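Local coordinates for protein O-ureido-L-serine synthase (Streptomyces lavendulae, PDB 3X44) that catalyses the addition of hydroxyurea to O-acetyl-L-serine, a pyridoxal-phosphate-dependent step in D-cycloserine biosynthesis, and also makes L-cysteine from sulfide, at residues R45-V50 with I76-V81. The protein carries 1 engineered substitution. Numbering follows the deposited sequence.
Sequences RLALSV and IALAMV
A47 and L78 have the nearest CA atoms across segments 45-50 and 76-81, 5.0 Å apart; the axes of these segments, parts of helices 43-56 and 73-85, come within 8.3 Å and cross at -47°. The small side chain of A47 permits this nearness: its methyl points toward the second helix, and its CB packs against A77, L78 and V81 on one turn of that helix. Methyl meets methyl where A47 CB lies 3.5 Å from A77 CB. The same A47 CB reaches the backbone itself, 3.7 Å from L78 N. The side chain of L78 closes one flank, with CG beside its backbone N (chi1 -86°) and anti to the carbonyl carbon; its CD2 lies 4.1 Å from both CB and O of A47. From the next turn, V81 contributes one branch: CG2 is 3.8 Å from A47 CB and also approaches L48 N at 4.0 Å. Away from this interface, R45 makes salt bridges to E34 and E159, and S49 OG hydrogen-bonds the carbonyl of A147 in helix 147-164. I76 packs on L104 and I105 of helix 99-107.

A77 also touches A43, the engineered replacement of the lysine that carries pyridoxal phosphate, while N73, a cofactor-binding residue, starts helix 73-85, to which A77 belongs. The contact thus joins, next to the active site of this cysteine synthase-type fold, the helix beginning at the cofactor-attachment position to the one beginning at a cofactor-binding asparagine. No hydrogen bond links the two segments; buried aliphatic surfaces in van der Waals contact set their spacing, with alanines at the tightest point.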
loop_
_atom_site.group_PDB
_atom_site.type_symbol
_atom_site.label_atom_id
_atom_site.label_comp_id
_atom_site.label_asym_id
_atom_site.label_seq_id
_atom_site.Cartn_x
_atom_site.Cartn_y
_atom_site.Cartn_z
ATOM N N ARG A 45 -3.514 13.526 -12.462
ATOM C CA ARG A 45 -2.071 13.395 -12.624
ATOM C C ARG A 45 -1.467 14.594 -13.349
ATOM O O ARG A 45 -0.398 15.080 -12.987
ATOM C CB ARG A 45 -1.738 12.111 -13.385
ATOM C CG ARG A 45 -2.148 10.829 -12.666
ATOM C CD ARG A 45 -2.078 9.636 -13.610
ATOM N NE ARG A 45 -2.640 8.420 -13.029
ATOM C CZ ARG A 45 -1.932 7.517 -12.355
ATOM N NH1 ARG A 45 -0.629 7.694 -12.177
ATOM N NH2 ARG A 45 -2.528 6.432 -11.866
ATOM N N LEU A 46 -2.162 15.061 -14.376
ATOM C CA LEU A 46 -1.708 16.198 -15.153
ATOM C C LEU A 46 -1.834 17.483 -14.335
ATOM O O LEU A 46 -0.901 18.283 -14.277
ATOM C CB LEU A 46 -2.543 16.304 -16.431
ATOM C CG LEU A 46 -2.330 17.471 -17.396
ATOM C CD1 LEU A 46 -2.818 17.060 -18.776
ATOM C CD2 LEU A 46 -3.090 18.699 -16.918
ATOM N N ALA A 47 -2.989 17.670 -13.699
ATOM C CA ALA A 47 -3.241 18.865 -12.905
ATOM C C ALA A 47 -2.183 19.100 -11.838
ATOM O O ALA A 47 -1.679 20.211 -11.694
ATOM C CB ALA A 47 -4.619 18.783 -12.268
ATOM N N LEU A 48 -1.859 18.053 -11.089
ATOM C CA LEU A 48 -0.857 18.144 -10.035
ATOM C C LEU A 48 0.519 18.422 -10.633
ATOM O O LEU A 48 1.262 19.283 -10.153
ATOM C CB LEU A 48 -0.810 16.831 -9.245
ATOM C CG LEU A 48 0.245 16.735 -8.144
ATOM C CD1 LEU A 48 -0.103 17.700 -7.021
ATOM C CD2 LEU A 48 0.317 15.311 -7.628
ATOM N N SER A 49 0.845 17.689 -11.692
ATOM C CA SER A 49 2.133 17.829 -12.339
ATOM C C SER A 49 2.413 19.221 -12.873
ATOM O O SER A 49 3.470 19.785 -12.605
ATOM C CB SER A 49 2.268 16.827 -13.479
ATOM O OG SER A 49 3.591 16.856 -13.983
ATOM N N VAL A 50 1.471 19.764 -13.636
ATOM C CA VAL A 50 1.634 21.086 -14.218
ATOM C C VAL A 50 1.776 22.160 -13.141
ATOM O O VAL A 50 2.608 23.063 -13.254
ATOM C CB VAL A 50 0.439 21.436 -15.138
ATOM C CG1 VAL A 50 0.563 22.869 -15.624
ATOM C CG2 VAL A 50 0.393 20.465 -16.327
ATOM N N ILE A 76 -11.897 19.926 -13.932
ATOM C CA ILE A 76 -12.284 19.439 -12.615
ATOM C C ILE A 76 -11.053 19.275 -11.718
ATOM O O ILE A 76 -11.034 19.739 -10.577
ATOM C CB ILE A 76 -13.023 18.081 -12.724
ATOM C CG1 ILE A 76 -14.400 18.292 -13.344
ATOM C CG2 ILE A 76 -13.180 17.450 -11.353
ATOM C CD1 ILE A 76 -15.072 17.005 -13.811
ATOM N N ALA A 77 -10.025 18.623 -12.250
ATOM C CA ALA A 77 -8.794 18.383 -11.511
ATOM C C ALA A 77 -8.048 19.674 -11.157
ATOM O O ALA A 77 -7.667 19.878 -10.007
ATOM C CB ALA A 77 -7.889 17.452 -12.312
ATOM N N LEU A 78 -7.826 20.541 -12.138
ATOM C CA LEU A 78 -7.125 21.790 -11.857
ATOM C C LEU A 78 -7.904 22.560 -10.792
ATOM O O LEU A 78 -7.320 23.172 -9.899
ATOM C CB LEU A 78 -6.973 22.624 -13.133
ATOM C CG LEU A 78 -5.721 22.234 -13.935
ATOM C CD1 LEU A 78 -5.770 22.766 -15.348
ATOM C CD2 LEU A 78 -4.497 22.756 -13.205
ATOM N N ALA A 79 -9.229 22.496 -10.874
ATOM C CA ALA A 79 -10.073 23.176 -9.901
ATOM C C ALA A 79 -9.768 22.607 -8.525
ATOM O O ALA A 79 -9.560 23.350 -7.563
ATOM C CB ALA A 79 -11.542 22.971 -10.240
ATOM N N MET A 80 -9.728 21.278 -8.446
ATOM C CA MET A 80 -9.442 20.579 -7.196
ATOM C C MET A 80 -8.058 20.909 -6.633
ATOM O O MET A 80 -7.909 21.140 -5.431
ATOM C CB MET A 80 -9.560 19.072 -7.407
ATOM C CG MET A 80 -9.486 18.265 -6.127
ATOM S SD MET A 80 -9.113 16.543 -6.422
ATOM C CE MET A 80 -7.669 16.624 -7.484
ATOM N N VAL A 81 -7.044 20.910 -7.495
ATOM C CA VAL A 81 -5.690 21.230 -7.061
ATOM C C VAL A 81 -5.652 22.691 -6.601
ATOM O O VAL A 81 -5.055 23.021 -5.574
ATOM C CB VAL A 81 -4.664 21.036 -8.207
ATOM C CG1 VAL A 81 -3.332 21.655 -7.822
ATOM C CG2 VAL A 81 -4.489 19.548 -8.514
#